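Local coordinates for cellulase, glycosyl hydrolase family 5, TPS linker, domain X (PDB 5E9P), which serves as a type A carbohydrate-binding module of family 64 with a jelly-roll fold, which attaches to cellulose and xylan, at residues A[24-29]-A[60-65]; A[31-36]-A[54-59]. All coordinates share one frame; numbering follows the deposited sequence.

Overall arrangement
Both interactions bring the loop that links strands 17-23 and 36-40 against strand 56-58 (interaction 2) or the chain that follows it (interaction 1), and the residues of interaction 2 fall, along the chain, between the two segments of interaction 1. Interaction 2, the larger, begins at the edge of the four-stranded sheet, with the exposed indoles of Trp33 and Trp56 and hydrogen bonds from the backbone and amide of buried Gln59. Interaction 1 lies beyond the strand ends, with a buried apolar pair at one end and water-bridged polar groups at the other. They meet through Gln59, whose OE1 accepts from Ser27 N (2.8 Å), and through Arg35 NH2, which donates to Gln25 O (3.0 Å).

Interaction 1: residues A[24-29]-A[60-65]; sequences DQFSTD and HQIPAA
Phe26 and Ile62 form the buried end of this contact. The tip of the isoleucine, CD1, comes to the edge of the phenylalanine ring near its plane, 4.1 Å from CE2. The side chain of Ile62 reaches there because it is extended past CG1 (chi2 176°). The neighbours of the pair are mostly apolar or aromatic: the ring of Phe26 stacks on that of Trp70 and touches Ile72, while Ile62 rests on Tyr52. One residue on, the backbones come together directly, with Ser27 O receiving a CA-H...O contact from His60 CA at 3.5 Å.

In the jelly roll these are two loops at one end of the sandwich, the first following strand 17-23 and the second, which opens with the end of a short 3-10 turn, leading from strand 56-58 towards strand 70-76. Away from the apolar pair, the two loops are joined by water. One water lies between Ser27 O, at 2.8 Å, and Ile62 O, which also accepts from Trp70 NE1. A second takes the N-H of His60 at 3.0 Å and is in hydrogen-bonding contact with Ser27 OG and His60 ND1. A third donates to His60 O at 2.8 Å and only weakly to Thr28 O. On this wetter side His60 holds CG between its backbone N and carbonyl carbon (chi1 74°), and its CB presses on Asp29 O at 3.2 Å. The ring passes that carbonyl obliquely without bonding to it; ND1 instead makes a weak hydrogen bond to Asp32 O, and Trp33 meets the imidazole edge-to-face.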
loop_
_atom_site.group_PDB
_atom_site.type_symbol
_atom_site.label_atom_id
_atom_site.label_comp_id
_atom_site.label_asym_id
_atom_site.label_seq_id
_atom_site.Cartn_x
_atom_site.Cartn_y
_atom_site.Cartn_z
ATOM N N ASP A 24 -4.358 -8.816 4.556
ATOM C CA ASP A 24 -3.819 -9.209 5.820
ATOM C C ASP A 24 -2.436 -9.874 5.677
ATOM O O ASP A 24 -1.975 -10.514 6.630
ATOM C CB ASP A 24 -4.792 -10.115 6.619
ATOM C CG ASP A 24 -5.014 -11.483 5.909
ATOM O OD1 ASP A 24 -4.415 -11.755 4.893
ATOM O OD2 ASP A 24 -5.845 -12.259 6.415
ATOM N N GLN A 25 -1.748 -9.612 4.572
ATOM C CA GLN A 25 -0.542 -10.391 4.203
ATOM C C GLN A 25 0.762 -9.613 4.362
ATOM O O GLN A 25 1.798 -10.112 3.942
ATOM C CB GLN A 25 -0.711 -10.945 2.753
ATOM C CG GLN A 25 -1.854 -11.883 2.485
ATOM C CD GLN A 25 -1.879 -12.431 1.029
ATOM O OE1 GLN A 25 -1.030 -12.368 0.181
ATOM N NE2 GLN A 25 -2.963 -13.091 0.779
ATOM N N PHE A 26 0.757 -8.394 4.902
ATOM C CA PHE A 26 2.025 -7.670 5.054
ATOM C C PHE A 26 2.995 -8.425 5.921
ATOM O O PHE A 26 2.650 -9.140 6.873
ATOM C CB PHE A 26 1.823 -6.303 5.730
ATOM C CG PHE A 26 1.495 -5.159 4.820
ATOM C CD1 PHE A 26 0.671 -5.284 3.729
ATOM C CD2 PHE A 26 2.008 -3.888 5.064
ATOM C CE1 PHE A 26 0.383 -4.198 2.899
ATOM C CE2 PHE A 26 1.732 -2.833 4.253
ATOM C CZ PHE A 26 0.919 -2.984 3.158
ATOM N N SER A 27 4.290 -8.213 5.637
ATOM C CA SER A 27 5.340 -8.670 6.557
ATOM C C SER A 27 5.227 -7.943 7.881
ATOM O O SER A 27 5.088 -6.726 7.895
ATOM C CB SER A 27 6.691 -8.352 5.944
ATOM O OG SER A 27 7.733 -8.688 6.840
ATOM N N THR A 28 5.396 -8.720 8.958
ATOM C CA THR A 28 5.424 -8.200 10.295
ATOM C C THR A 28 6.793 -8.401 10.987
ATOM O O THR A 28 6.930 -8.228 12.183
ATOM C CB THR A 28 4.303 -8.858 11.141
ATOM O OG1 THR A 28 4.439 -10.302 11.040
ATOM C CG2 THR A 28 2.946 -8.459 10.600
ATOM N N ASP A 29 7.757 -8.819 10.205
ATOM C CA ASP A 29 9.115 -9.178 10.697
ATOM C C ASP A 29 10.023 -7.997 10.651
ATOM O O ASP A 29 10.414 -7.556 9.536
ATOM C CB ASP A 29 9.663 -10.266 9.797
ATOM C CG ASP A 29 11.114 -10.619 10.087
ATOM O OD1 ASP A 29 11.602 -10.208 11.169
ATOM O OD2 ASP A 29 11.712 -11.335 9.253
ATOM N N HIS A 60 7.283 -4.004 7.482
ATOM C CA HIS A 60 7.312 -4.190 8.936
ATOM C C HIS A 60 7.205 -2.884 9.695
ATOM O O HIS A 60 6.987 -2.929 10.916
ATOM C CB HIS A 60 8.538 -4.971 9.367
ATOM C CG HIS A 60 9.831 -4.180 9.304
ATOM N ND1 HIS A 60 10.861 -4.499 8.434
ATOM C CD2 HIS A 60 10.273 -3.155 10.067
ATOM C CE1 HIS A 60 11.835 -3.648 8.619
ATOM N NE2 HIS A 60 11.516 -2.823 9.603
ATOM N N GLN A 61 7.393 -1.754 9.027
ATOM C CA GLN A 61 7.324 -0.457 9.676
ATOM C C GLN A 61 5.903 -0.003 9.841
ATOM O O GLN A 61 5.638 1.052 10.466
ATOM C CB GLN A 61 8.121 0.532 8.826
ATOM C CG GLN A 61 9.603 0.192 8.653
ATOM C CD GLN A 61 10.330 1.213 7.784
ATOM O OE1 GLN A 61 10.688 0.946 6.658
ATOM N NE2 GLN A 61 10.347 2.422 8.262
ATOM N N ILE A 62 4.933 -0.732 9.266
ATOM C CA ILE A 62 3.532 -0.317 9.195
ATOM C C ILE A 62 2.719 -1.314 10.010
ATOM O O ILE A 62 2.488 -2.435 9.549
ATOM C CB ILE A 62 3.029 -0.270 7.735
ATOM C CG1 ILE A 62 3.987 0.588 6.872
ATOM C CG2 ILE A 62 1.604 0.235 7.733
ATOM C CD1 ILE A 62 3.607 0.604 5.414
ATOM N N PRO A 63 2.242 -0.961 11.193
ATOM C CA PRO A 63 1.465 -1.907 11.975
ATOM C C PRO A 63 0.109 -2.202 11.331
ATOM O O PRO A 63 -0.533 -1.338 10.728
ATOM C CB PRO A 63 1.274 -1.244 13.343
ATOM C CG PRO A 63 2.350 -0.233 13.433
ATOM C CD PRO A 63 2.533 0.246 11.971
ATOM N N ALA A 64 -0.375 -3.427 11.544
ATOM C CA ALA A 64 -1.736 -3.773 11.178
ATOM C C ALA A 64 -2.746 -2.918 11.912
ATOM O O ALA A 64 -2.457 -2.413 13.047
ATOM C CB ALA A 64 -2.051 -5.207 11.484
ATOM N N ALA A 65 -3.928 -2.780 11.377
ATOM C CA ALA A 65 -5.035 -2.188 12.059
ATOM C C ALA A 65 -5.498 -3.134 13.180
ATOM O O ALA A 65 -5.103 -4.285 13.246
ATOM C CB ALA A 65 -6.157 -1.940 11.090
HETATM O O HOH W 1 3.800 -4.972 9.699
HETATM O O HOH W 2 9.172 -5.970 6.219
HETATM O O HOH W 3 7.443 -4.918 12.812
#

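Interaction 2: residues A[31-36]-A[54-59]; sequences NDWSRY and NVWVAQ
Tyr36 lays its CB over the face of Trp56, a CH-pi contact 3.7 Å from the centroid of the six-membered ring and 24° off its normal. With CG set between the backbone N and the carbonyl carbon (chi1 57°), the phenol is carried alongside the indole, bringing Trp56 NE1 over one face of the tyrosine ring, 3.5 Å from Tyr36 CG. Trp33 O lies in the indole plane at the far edge, 3.3 Å from Trp56 CH2, and the Trp33 ring turns its own edge to Trp56 CZ3, with Ala58 CB 3.7 Å from Trp33 CE3.

Beneath the rings, Tyr36 and Ala58 are a non-hydrogen-bonded antiparallel pair where strands 36-40 and 56-58 meet at the edge of a jelly-roll sheet. Indoles exposed together here are consistent with the aromatic surface type A modules offer to crystalline cellulose.

Gln59 ends the pairing: its N donates to Arg35 O at 2.9 Å, and NE2 reaches Tyr36 O at 3.1 Å from above the carbonyl plane. Its OE1 sits over a face of the Arg35 guanidinium, the planes 90° apart, and accepts from Ser27 N. An alanine here, lacking the amide, would probably leave Ser27 N and Tyr36 O without these mates and weaken the link between the 24-29 loop and the sheet edge. Farther out, Arg35 NH2 forms a salt bridge with Lys86 OXT.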
loop_
_atom_site.group_PDB
_atom_site.type_symbol
_atom_site.label_atom_id
_atom_site.label_comp_id
_atom_site.label_asym_id
_atom_site.label_seq_id
_atom_site.Cartn_x
_atom_site.Cartn_y
_atom_site.Cartn_z
ATOM N N ASN A 31 13.108 -7.821 11.036
ATOM C CA ASN A 31 14.386 -8.165 10.368
ATOM C C ASN A 31 14.289 -8.005 8.858
ATOM O O ASN A 31 15.316 -7.996 8.190
ATOM C CB ASN A 31 14.738 -9.632 10.690
ATOM C CG ASN A 31 14.972 -9.883 12.127
ATOM O OD1 ASN A 31 15.679 -9.110 12.782
ATOM N ND2 ASN A 31 14.457 -10.997 12.625
ATOM N N ASP A 32 13.075 -7.993 8.284
ATOM C CA ASP A 32 12.964 -8.067 6.827
ATOM C C ASP A 32 12.981 -6.665 6.206
ATOM O O ASP A 32 12.230 -5.769 6.541
ATOM C CB ASP A 32 11.678 -8.734 6.389
ATOM C CG ASP A 32 11.498 -8.633 4.906
ATOM O OD1 ASP A 32 12.181 -9.446 4.208
ATOM O OD2 ASP A 32 10.714 -7.714 4.498
ATOM N N TRP A 33 13.849 -6.568 5.202
ATOM C CA TRP A 33 13.896 -5.377 4.355
ATOM C C TRP A 33 13.623 -5.712 2.920
ATOM O O TRP A 33 13.751 -4.822 2.048
ATOM C CB TRP A 33 15.281 -4.712 4.527
ATOM C CG TRP A 33 15.444 -4.177 5.859
ATOM C CD1 TRP A 33 15.997 -4.829 6.904
ATOM C CD2 TRP A 33 14.951 -2.946 6.404
ATOM N NE1 TRP A 33 15.906 -4.078 8.027
ATOM C CE2 TRP A 33 15.256 -2.913 7.751
ATOM C CE3 TRP A 33 14.238 -1.883 5.852
ATOM C CZ2 TRP A 33 14.904 -1.912 8.565
ATOM C CZ3 TRP A 33 13.893 -0.860 6.652
ATOM C CH2 TRP A 33 14.239 -0.857 8.029
ATOM N N SER A 34 13.244 -6.964 2.604
ATOM C CA SER A 34 12.870 -7.417 1.254
ATOM C C SER A 34 11.410 -7.141 0.877
ATOM O O SER A 34 11.117 -7.026 -0.310
ATOM C CB SER A 34 13.140 -8.909 1.058
ATOM O OG SER A 34 12.170 -9.871 1.541
ATOM N N ARG A 35 10.534 -7.057 1.891
ATOM C CA ARG A 35 9.118 -6.906 1.639
ATOM C C ARG A 35 8.725 -5.477 1.936
ATOM O O ARG A 35 8.512 -5.077 3.075
ATOM C CB ARG A 35 8.276 -7.907 2.392
ATOM C CG ARG A 35 8.563 -9.289 1.908
ATOM C CD ARG A 35 7.650 -10.297 2.247
ATOM N NE ARG A 35 6.297 -9.961 1.798
ATOM C CZ ARG A 35 5.195 -10.245 2.523
ATOM N NH1 ARG A 35 5.276 -10.978 3.662
ATOM N NH2 ARG A 35 4.091 -9.808 2.046
ATOM N N TYR A 36 8.665 -4.668 0.862
ATOM C CA TYR A 36 8.460 -3.248 0.938
ATOM C C TYR A 36 7.158 -2.826 0.251
ATOM O O TYR A 36 6.532 -3.636 -0.463
ATOM C CB TYR A 36 9.691 -2.504 0.340
ATOM C CG TYR A 36 9.970 -2.922 -1.107
ATOM C CD1 TYR A 36 9.237 -2.431 -2.175
ATOM C CD2 TYR A 36 10.985 -3.834 -1.426
ATOM C CE1 TYR A 36 9.534 -2.729 -3.497
ATOM C CE2 TYR A 36 11.308 -4.080 -2.761
ATOM C CZ TYR A 36 10.486 -3.530 -3.789
ATOM O OH TYR A 36 10.791 -3.846 -5.112
ATOM N N ASN A 54 4.636 8.064 -2.468
ATOM C CA ASN A 54 5.870 8.259 -3.219
ATOM C C ASN A 54 7.099 8.010 -2.391
ATOM O O ASN A 54 8.086 8.750 -2.474
ATOM C CB ASN A 54 5.919 9.612 -3.912
ATOM C CG ASN A 54 4.731 9.846 -4.780
ATOM O OD1 ASN A 54 4.181 8.949 -5.415
ATOM N ND2 ASN A 54 4.308 11.117 -4.850
ATOM N N VAL A 55 7.106 6.919 -1.625
ATOM C CA VAL A 55 8.260 6.503 -0.823
ATOM C C VAL A 55 8.517 5.035 -0.960
ATOM O O VAL A 55 7.615 4.237 -1.350
ATOM C CB VAL A 55 8.112 6.836 0.657
ATOM C CG1 VAL A 55 7.844 8.280 0.888
ATOM C CG2 VAL A 55 7.063 5.933 1.363
ATOM N N TRP A 56 9.699 4.626 -0.568
ATOM C CA TRP A 56 10.011 3.235 -0.258
ATOM C C TRP A 56 9.866 3.040 1.232
ATOM O O TRP A 56 10.488 3.829 1.994
ATOM C CB TRP A 56 11.472 2.898 -0.668
ATOM C CG TRP A 56 11.838 1.473 -0.648
ATOM C CD1 TRP A 56 12.026 0.694 -1.774
ATOM C CD2 TRP A 56 12.246 0.613 0.459
ATOM N NE1 TRP A 56 12.480 -0.548 -1.459
ATOM C CE2 TRP A 56 12.621 -0.648 -0.105
ATOM C CE3 TRP A 56 12.303 0.775 1.837
ATOM C CZ2 TRP A 56 13.035 -1.731 0.690
ATOM C CZ3 TRP A 56 12.721 -0.363 2.613
ATOM C CH2 TRP A 56 13.061 -1.558 1.981
ATOM N N VAL A 57 9.138 2.058 1.724
ATOM C CA VAL A 57 9.004 1.787 3.142
ATOM C C VAL A 57 8.926 0.289 3.348
ATOM O O VAL A 57 8.231 -0.417 2.577
ATOM C CB VAL A 57 7.810 2.550 3.745
ATOM C CG1 VAL A 57 6.476 2.204 3.053
ATOM C CG2 VAL A 57 7.696 2.325 5.243
ATOM N N ALA A 58 9.570 -0.241 4.378
ATOM C CA ALA A 58 9.453 -1.666 4.645
ATOM C C ALA A 58 8.062 -1.957 5.258
ATOM O O ALA A 58 7.600 -1.209 6.127
ATOM C CB ALA A 58 10.536 -2.131 5.605
ATOM N N GLN A 59 7.461 -3.070 4.857
ATOM C CA GLN A 59 6.127 -3.424 5.382
ATOM C C GLN A 59 6.162 -3.535 6.922
ATOM O O GLN A 59 5.186 -3.173 7.557
ATOM C CB GLN A 59 5.664 -4.701 4.767
ATOM C CG GLN A 59 5.227 -4.515 3.320
ATOM C CD GLN A 59 5.033 -5.816 2.597
ATOM O OE1 GLN A 59 4.683 -6.848 3.188
ATOM N NE2 GLN A 59 5.264 -5.798 1.280
#